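Local coordinates for protein uridylate kinase (Archaeoglobus fulgidus, PDB 2IJ9) that probably catalyses the reversible, ATP-dependent phosphorylation of UMP to UDP in the de novo pathway to CTP, at residues K2-L7 with I127-F132; E47-A52 with T60-I65; K87-F92 with V105-T110. The protein carries 1 engineered substitution. All coordinates share one frame; numbering follows the deposited sequence.

Contact 1 of 3, residues K2-L7 with I127-F132; sequences KVVLSL and IKADVF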
loop_
_atom_site.group_PDB
_atom_site.type_symbol
_atom_site.label_atom_id
_atom_site.label_comp_id
_atom_site.label_asym_id
_atom_site.label_seq_id
_atom_site.Cartn_x
_atom_site.Cartn_y
_atom_site.Cartn_z
ATOM N N LYS B 2 2.218 34.476 -4.149
ATOM C CA LYS B 2 2.982 33.598 -3.267
ATOM C C LYS B 2 2.013 32.606 -2.649
ATOM O O LYS B 2 1.265 32.940 -1.722
ATOM C CB LYS B 2 3.696 34.381 -2.169
ATOM C CG LYS B 2 5.170 34.623 -2.410
ATOM C CD LYS B 2 5.708 35.528 -1.315
ATOM C CE LYS B 2 7.218 35.559 -1.303
ATOM N NZ LYS B 2 7.708 36.452 -0.229
ATOM N N VAL B 3 2.017 31.385 -3.169
ATOM C CA VAL B 3 1.098 30.362 -2.682
ATOM C C VAL B 3 1.783 29.372 -1.761
ATOM O O VAL B 3 2.837 28.807 -2.114
ATOM C CB VAL B 3 0.511 29.543 -3.836
ATOM C CG1 VAL B 3 -0.590 28.624 -3.318
ATOM C CG2 VAL B 3 -0.010 30.455 -4.926
ATOM N N VAL B 4 1.187 29.169 -0.586
ATOM C CA VAL B 4 1.498 27.986 0.218
ATOM C C VAL B 4 0.368 26.983 0.019
ATOM O O VAL B 4 -0.794 27.279 0.320
ATOM C CB VAL B 4 1.644 28.303 1.737
ATOM C CG1 VAL B 4 1.891 27.022 2.565
ATOM C CG2 VAL B 4 2.759 29.288 1.965
ATOM N N LEU B 5 0.708 25.809 -0.505
ATOM C CA LEU B 5 -0.250 24.719 -0.649
ATOM C C LEU B 5 0.021 23.655 0.394
ATOM O O LEU B 5 1.174 23.280 0.639
ATOM C CB LEU B 5 -0.152 24.103 -2.044
ATOM C CG LEU B 5 -1.028 22.890 -2.338
ATOM C CD1 LEU B 5 -2.471 23.260 -2.110
ATOM C CD2 LEU B 5 -0.791 22.382 -3.766
ATOM N N SER B 6 -1.043 23.151 0.995
ATOM C CA SER B 6 -0.892 22.086 1.972
ATOM C C SER B 6 -1.558 20.801 1.475
ATOM O O SER B 6 -2.770 20.755 1.289
ATOM C CB SER B 6 -1.482 22.517 3.320
ATOM O OG SER B 6 -0.811 21.897 4.407
ATOM N N LEU B 7 -0.757 19.766 1.251
ATOM C CA LEU B 7 -1.278 18.456 0.925
ATOM C C LEU B 7 -1.127 17.542 2.130
ATOM O O LEU B 7 -0.019 17.157 2.482
ATOM C CB LEU B 7 -0.526 17.884 -0.264
ATOM C CG LEU B 7 -0.605 18.713 -1.536
ATOM C CD1 LEU B 7 0.545 18.344 -2.425
ATOM C CD2 LEU B 7 -1.928 18.442 -2.234
ATOM N N ILE B 127 7.244 33.587 5.237
ATOM C CA ILE B 127 7.593 34.120 3.932
ATOM C C ILE B 127 6.629 35.185 3.440
ATOM O O ILE B 127 6.743 35.618 2.294
ATOM C CB ILE B 127 7.656 33.011 2.890
ATOM C CG1 ILE B 127 6.258 32.393 2.705
ATOM C CG2 ILE B 127 8.693 31.980 3.313
ATOM C CD1 ILE B 127 5.967 31.802 1.332
ATOM N N LYS B 128 5.697 35.603 4.303
ATOM C CA LYS B 128 4.624 36.554 3.949
ATOM C C LYS B 128 3.881 36.097 2.696
ATOM O O LYS B 128 4.059 36.677 1.610
ATOM C CB LYS B 128 5.166 37.980 3.754
ATOM C CG LYS B 128 5.296 38.806 5.033
ATOM C CD LYS B 128 6.655 38.602 5.718
ATOM C CE LYS B 128 6.684 39.186 7.132
ATOM N NZ LYS B 128 5.818 38.434 8.100
ATOM N N ALA B 129 3.080 35.041 2.833
ATOM C CA ALA B 129 2.460 34.429 1.661
ATOM C C ALA B 129 1.207 35.189 1.281
ATOM O O ALA B 129 0.541 35.758 2.150
ATOM C CB ALA B 129 2.147 32.978 1.914
ATOM N N ASP B 130 0.907 35.204 -0.019
ATOM C CA ASP B 130 -0.293 35.853 -0.551
ATOM C C ASP B 130 -1.543 35.037 -0.264
ATOM O O ASP B 130 -2.612 35.597 -0.007
ATOM C CB ASP B 130 -0.165 36.062 -2.058
ATOM C CG ASP B 130 0.911 37.055 -2.414
ATOM O OD1 ASP B 130 1.557 36.874 -3.462
ATOM O OD2 ASP B 130 1.118 38.018 -1.646
ATOM N N VAL B 131 -1.400 33.714 -0.309
ATOM C CA VAL B 131 -2.531 32.818 -0.112
ATOM C C VAL B 131 -2.088 31.458 0.427
ATOM O O VAL B 131 -1.172 30.814 -0.115
ATOM C CB VAL B 131 -3.409 32.689 -1.421
ATOM C CG1 VAL B 131 -2.587 32.171 -2.621
ATOM C CG2 VAL B 131 -4.658 31.853 -1.182
ATOM N N PHE B 132 -2.738 31.051 1.516
ATOM C CA PHE B 132 -2.554 29.721 2.086
ATOM C C PHE B 132 -3.691 28.779 1.681
ATOM O O PHE B 132 -4.795 28.877 2.201
ATOM C CB PHE B 132 -2.467 29.811 3.607
ATOM C CG PHE B 132 -2.349 28.477 4.298
ATOM C CD1 PHE B 132 -1.767 27.379 3.661
ATOM C CD2 PHE B 132 -2.789 28.333 5.608
ATOM C CE1 PHE B 132 -1.667 26.160 4.307
ATOM C CE2 PHE B 132 -2.675 27.117 6.267
ATOM C CZ PHE B 132 -2.110 26.031 5.618
#
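Val3 and Val131, then Val4 and Phe132, pair as parallel neighbours in the central sheet of the amino acid kinase fold, strand 2-7 beside strand 131-136. Val3 and Val131 stand side by side and point the same way, CG2 of Val3 lying 3.9 Å from CG1 of Val131. On the other face, with Ser6, Val4 spreads its methyls: CG1, anti to the backbone N (chi1 177°), meets CD1 of the Phe132 ring, while CG2 rests 3.7 Å from Ala129 CB. The ring turns its edge to strand 2-7, with Val4 O in its plane and Ser6 CB near it at CE1. At the strand's start Lys2 stretches out beyond CG and carries NZ to Ile127 O (2.8 Å), nearly along the C=O axis, where helix 117-126 ends in a Schellman motif with Lys128 as its C-prime residue. An alanine at Lys2 would probably leave Ile127 O without this donor and take away the CD packing beside Lys128 O. Val4 N binds Val131 O at 2.9 Å, and Lys2 O takes Val131 N. Asp130 reaches back to the first strand, its OD1 accepting Lys2 N at 2.6 Å from the anti side, 33° out of the carboxylate plane.

Contact 2 of 3, residues E47-A52 with T60-I65; sequences EYIKSA and TFCDYI. Engineered in segment 47-52: Ser51 (natural residue Arg).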
loop_
_atom_site.group_PDB
_atom_site.type_symbol
_atom_site.label_atom_id
_atom_site.label_comp_id
_atom_site.label_asym_id
_atom_site.label_seq_id
_atom_site.Cartn_x
_atom_site.Cartn_y
_atom_site.Cartn_z
ATOM N N GLU B 47 1.545 4.450 9.314
ATOM C CA GLU B 47 2.048 3.089 9.319
ATOM C C GLU B 47 3.318 2.962 10.160
ATOM O O GLU B 47 3.383 2.149 11.077
ATOM C CB GLU B 47 2.354 2.713 7.872
ATOM C CG GLU B 47 2.405 1.249 7.547
ATOM C CD GLU B 47 2.618 1.014 6.053
ATOM O OE1 GLU B 47 3.262 0.004 5.690
ATOM O OE2 GLU B 47 2.151 1.846 5.243
ATOM N N TYR B 48 4.313 3.792 9.854
ATOM C CA TYR B 48 5.624 3.680 10.488
ATOM C C TYR B 48 5.663 4.069 11.950
ATOM O O TYR B 48 6.299 3.366 12.748
ATOM C CB TYR B 48 6.693 4.431 9.695
ATOM C CG TYR B 48 7.295 3.547 8.630
ATOM C CD1 TYR B 48 6.662 3.384 7.403
ATOM C CD2 TYR B 48 8.470 2.832 8.867
ATOM C CE1 TYR B 48 7.191 2.561 6.420
ATOM C CE2 TYR B 48 9.011 1.993 7.884
ATOM C CZ TYR B 48 8.353 1.867 6.663
ATOM O OH TYR B 48 8.840 1.059 5.666
ATOM N N ILE B 49 5.004 5.182 12.286
ATOM C CA ILE B 49 4.804 5.572 13.674
ATOM C C ILE B 49 4.067 4.463 14.442
ATOM O O ILE B 49 4.516 4.040 15.510
ATOM C CB ILE B 49 4.015 6.872 13.758
ATOM C CG1 ILE B 49 4.770 7.981 13.017
ATOM C CG2 ILE B 49 3.754 7.255 15.227
ATOM C CD1 ILE B 49 3.901 9.170 12.616
ATOM N N LYS B 50 2.956 3.982 13.877
ATOM C CA LYS B 50 2.211 2.858 14.445
ATOM C C LYS B 50 3.180 1.738 14.847
ATOM O O LYS B 50 3.261 1.367 16.018
ATOM C CB LYS B 50 1.169 2.345 13.443
ATOM C CG LYS B 50 0.105 1.426 14.028
ATOM C CD LYS B 50 -0.539 0.574 12.942
ATOM C CE LYS B 50 -1.698 -0.258 13.479
ATOM N NZ LYS B 50 -2.152 -1.280 12.492
ATOM N N SER B 51 3.930 1.235 13.868
ATOM C CA SER B 51 4.956 0.219 14.110
ATOM C C SER B 51 6.038 0.682 15.090
ATOM O O SER B 51 6.502 -0.100 15.901
ATOM C CB SER B 51 5.616 -0.233 12.797
ATOM O OG SER B 51 4.925 -1.314 12.191
ATOM N N ALA B 52 6.440 1.945 15.014
ATOM C CA ALA B 52 7.516 2.425 15.862
ATOM C C ALA B 52 7.058 2.522 17.317
ATOM O O ALA B 52 7.816 2.194 18.229
ATOM C CB ALA B 52 8.048 3.746 15.358
ATOM N N THR B 60 9.372 11.519 20.785
ATOM C CA THR B 60 10.310 12.364 20.067
ATOM C C THR B 60 10.868 11.614 18.865
ATOM O O THR B 60 10.984 12.167 17.779
ATOM C CB THR B 60 11.472 12.780 20.981
ATOM O OG1 THR B 60 10.983 13.008 22.313
ATOM C CG2 THR B 60 12.158 14.035 20.445
ATOM N N PHE B 61 11.205 10.345 19.068
ATOM C CA PHE B 61 11.727 9.516 17.990
ATOM C C PHE B 61 10.665 9.200 16.927
ATOM O O PHE B 61 10.965 9.225 15.738
ATOM C CB PHE B 61 12.354 8.235 18.544
ATOM C CG PHE B 61 13.303 7.576 17.593
ATOM C CD1 PHE B 61 14.525 8.153 17.306
ATOM C CD2 PHE B 61 12.977 6.384 16.982
ATOM C CE1 PHE B 61 15.398 7.552 16.433
ATOM C CE2 PHE B 61 13.852 5.785 16.108
ATOM C CZ PHE B 61 15.059 6.375 15.834
ATOM N N CYS B 62 9.433 8.914 17.359
ATOM C CA CYS B 62 8.282 8.803 16.454
ATOM C C CYS B 62 8.180 10.052 15.613
ATOM O O CYS B 62 7.997 9.977 14.398
ATOM C CB CYS B 62 6.977 8.686 17.221
ATOM S SG CYS B 62 6.597 7.090 17.913
ATOM N N ASP B 63 8.294 11.202 16.278
ATOM C CA ASP B 63 8.300 12.488 15.600
ATOM C C ASP B 63 9.288 12.485 14.423
ATOM O O ASP B 63 8.934 12.857 13.300
ATOM C CB ASP B 63 8.615 13.609 16.592
ATOM C CG ASP B 63 7.376 14.179 17.262
ATOM O OD1 ASP B 63 6.322 14.245 16.592
ATOM O OD2 ASP B 63 7.465 14.587 18.447
ATOM N N TYR B 64 10.508 12.016 14.673
ATOM C CA TYR B 64 11.543 12.017 13.639
ATOM C C TYR B 64 11.155 11.151 12.444
ATOM O O TYR B 64 11.188 11.609 11.303
ATOM C CB TYR B 64 12.919 11.643 14.220
ATOM C CG TYR B 64 13.530 12.771 15.008
ATOM C CD1 TYR B 64 13.857 13.978 14.392
ATOM C CD2 TYR B 64 13.750 12.650 16.367
ATOM C CE1 TYR B 64 14.393 15.030 15.115
ATOM C CE2 TYR B 64 14.290 13.696 17.099
ATOM C CZ TYR B 64 14.610 14.882 16.469
ATOM O OH TYR B 64 15.148 15.921 17.201
ATOM N N ILE B 65 10.749 9.921 12.730
ATOM C CA ILE B 65 10.233 8.997 11.726
ATOM C C ILE B 65 9.119 9.627 10.895
ATOM O O ILE B 65 9.086 9.488 9.676
ATOM C CB ILE B 65 9.712 7.721 12.395
ATOM C CG1 ILE B 65 10.887 6.948 13.023
ATOM C CG2 ILE B 65 8.929 6.879 11.407
ATOM C CD1 ILE B 65 10.642 5.484 13.250
#
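A helical hairpin, helix 42-54 returning as helix 59-80, brings Ile49 and Ala52 against Cys62 and Ile65. The short segments run nearly antiparallel, at 153°, with their axes 9.3 Å apart at closest approach. The side chains that meet are apolar and join by packing alone. Ile65 works with both ends of its branched side chain: CG2, anti to the backbone N, meets Tyr48 CB at 3.7 Å, and CD1 at the end of the other branch meets Ala52 CB at 3.8 Å. One residue thus touches successive turns of the first helix. Next to it, the CG2 branch of Ile49 lies 3.9 Å from Cys62 SG, and its CG1 branch approaches Cys62 O. Cys62 SG also comes near Ala52 CB, a looser approach of 4.5 Å. The closest CA atoms are those of Ile49 and Cys62, 5.5 Å apart. Tyr48 joins only through CB; its ring leads away, and OH is hydrogen-bonded to Asn14 ND2 of a second subunit. Asp63, predicted to bind UMP, points away from the helix 42-54 segment. Two consecutive antiparallel helices packed through small and branched side chains form an alpha-alpha hairpin, here with a second subunit against its Tyr48 side.

Contact 3 of 3, residues K87-F92 with V105-T110; sequences KVPVDF and VVMGGT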
loop_
_atom_site.group_PDB
_atom_site.type_symbol
_atom_site.label_atom_id
_atom_site.label_comp_id
_atom_site.label_asym_id
_atom_site.label_seq_id
_atom_site.Cartn_x
_atom_site.Cartn_y
_atom_site.Cartn_z
ATOM N N LYS B 87 16.076 19.548 -3.908
ATOM C CA LYS B 87 16.398 19.385 -2.516
ATOM C C LYS B 87 15.077 19.503 -1.757
ATOM O O LYS B 87 14.236 20.313 -2.101
ATOM C CB LYS B 87 17.389 20.487 -2.114
ATOM C CG LYS B 87 17.547 20.755 -0.623
ATOM C CD LYS B 87 18.882 20.269 -0.069
ATOM C CE LYS B 87 19.056 20.698 1.400
ATOM N NZ LYS B 87 20.432 20.451 1.924
ATOM N N VAL B 88 14.882 18.666 -0.753
ATOM C CA VAL B 88 13.810 18.894 0.192
ATOM C C VAL B 88 14.350 19.726 1.357
ATOM O O VAL B 88 15.174 19.232 2.136
ATOM C CB VAL B 88 13.222 17.562 0.726
ATOM C CG1 VAL B 88 12.194 17.813 1.826
ATOM C CG2 VAL B 88 12.568 16.778 -0.383
ATOM N N PRO B 89 13.888 20.986 1.487
ATOM C CA PRO B 89 14.309 21.807 2.618
ATOM C C PRO B 89 13.910 21.206 3.939
ATOM O O PRO B 89 12.870 20.551 4.032
ATOM C CB PRO B 89 13.552 23.118 2.419
ATOM C CG PRO B 89 12.486 22.813 1.492
ATOM C CD PRO B 89 12.975 21.726 0.605
ATOM N N VAL B 90 14.736 21.457 4.949
ATOM C CA VAL B 90 14.597 20.842 6.257
ATOM C C VAL B 90 14.183 21.911 7.268
ATOM O O VAL B 90 13.910 21.612 8.437
ATOM C CB VAL B 90 15.929 20.179 6.648
ATOM C CG1 VAL B 90 16.969 21.236 6.990
ATOM C CG2 VAL B 90 15.758 19.211 7.784
ATOM N N ASP B 91 14.153 23.158 6.789
ATOM C CA ASP B 91 13.708 24.332 7.554
ATOM C C ASP B 91 13.310 25.466 6.605
ATOM O O ASP B 91 13.638 25.446 5.421
ATOM C CB ASP B 91 14.766 24.806 8.572
ATOM C CG ASP B 91 16.003 25.417 7.915
ATOM O OD1 ASP B 91 15.871 26.395 7.151
ATOM O OD2 ASP B 91 17.122 24.929 8.187
ATOM N N PHE B 92 12.628 26.466 7.140
ATOM C CA PHE B 92 12.003 27.485 6.314
ATOM C C PHE B 92 13.047 28.370 5.641
ATOM O O PHE B 92 12.834 28.818 4.527
ATOM C CB PHE B 92 11.028 28.344 7.134
ATOM C CG PHE B 92 10.025 27.557 7.948
ATOM C CD1 PHE B 92 8.669 27.752 7.764
ATOM C CD2 PHE B 92 10.435 26.650 8.921
ATOM C CE1 PHE B 92 7.734 27.048 8.500
ATOM C CE2 PHE B 92 9.503 25.937 9.652
ATOM C CZ PHE B 92 8.144 26.146 9.443
ATOM N N VAL B 105 9.019 25.033 -4.366
ATOM C CA VAL B 105 9.724 24.386 -3.289
ATOM C C VAL B 105 8.752 23.433 -2.613
ATOM O O VAL B 105 7.598 23.772 -2.391
ATOM C CB VAL B 105 10.288 25.410 -2.303
ATOM C CG1 VAL B 105 10.982 24.712 -1.121
ATOM C CG2 VAL B 105 11.275 26.310 -3.023
ATOM N N VAL B 106 9.218 22.224 -2.333
ATOM C CA VAL B 106 8.395 21.197 -1.722
ATOM C C VAL B 106 9.099 20.669 -0.488
ATOM O O VAL B 106 10.198 20.117 -0.578
ATOM C CB VAL B 106 8.170 20.001 -2.679
ATOM C CG1 VAL B 106 7.272 18.978 -2.030
ATOM C CG2 VAL B 106 7.584 20.460 -4.024
ATOM N N MET B 107 8.458 20.821 0.662
ATOM C CA MET B 107 9.034 20.334 1.913
ATOM C C MET B 107 8.137 19.404 2.724
ATOM O O MET B 107 6.909 19.397 2.579
ATOM C CB MET B 107 9.448 21.510 2.798
ATOM C CG MET B 107 8.304 22.383 3.266
ATOM S SD MET B 107 8.995 23.845 4.018
ATOM C CE MET B 107 9.859 23.038 5.352
ATOM N N GLY B 108 8.775 18.644 3.608
ATOM C CA GLY B 108 8.057 17.796 4.544
ATOM C C GLY B 108 7.791 18.603 5.790
ATOM O O GLY B 108 7.462 19.786 5.700
ATOM N N GLY B 109 7.942 17.959 6.949
ATOM C CA GLY B 109 7.862 18.636 8.238
ATOM C C GLY B 109 9.165 19.330 8.587
ATOM O O GLY B 109 10.169 19.193 7.876
ATOM N N THR B 110 9.139 20.095 9.678
ATOM C CA THR B 110 10.350 20.712 10.237
ATOM C C THR B 110 10.488 20.378 11.719
ATOM O O THR B 110 11.146 19.403 12.074
ATOM C CB THR B 110 10.375 22.235 10.041
ATOM O OG1 THR B 110 9.209 22.814 10.634
ATOM C CG2 THR B 110 10.386 22.579 8.576
#
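Val88 sends CG1 over the backbone of the strand 104-107 end, 3.9 Å from Val106 O and equally close to Gly108 N. CG1 stands anti to its own backbone N (chi1 174°), while the neighbouring methyl, CG2, also approaches Val106 O. Helix 59-80 touches the same valine through Arg71 and Ile78. Pro89 carries much of the packing. Its CG lies 3.6 Å from Val105 CG1 and just as near Met107 CB, the ring crossing the methionine side chain at about a right angle, and CD meets Val106 O at 3.4 Å. Val105 and Met107 project from an outermost strand of this chain's sheet in the amino acid kinase fold, so the loop lies across the edge of that sheet before entering helix 92-99. Farther on, Val90 contributes its carbonyl: O lies 3.7 Å from the Thr110 methyl CG2, and the same methyl comes near Asp91 CA. Asp91 is the N-cap of the helix, with OD1 accepting Glu94 N. At Phe92 the ring returns toward the second segment, CG being anti to the carbonyl carbon (chi1 -51°). Its CE2 approaches both branches of Thr110, a residue predicted to bind UMP, at 3.3 Å from OG1 and 3.6 Å from CG2. The two side chains cross at about a right angle, and the Phe92 ring also meets those of Phe111 and Phe126.

From the N terminus, strand 2-7 opens the largest loop, which contact 1 closes when the chain comes back out of helix 117-126 into strand 131-136. Contacts 2 and 3 both fall within that loop, one after the other. Contact 2 closes a short turn between helices 42-54 and 59-80, on the other side of the chain's centre from contact 1, with centres about 28 Å apart. Contact 3 then joins the run after helix 59-80 to strand 104-107 and the loop beyond it. Contacts 1 and 3 share one sheet, its interior and one outermost strand, with strand 34-39 between. The nearest atoms of contacts 2 and 3 are about 6 Å apart.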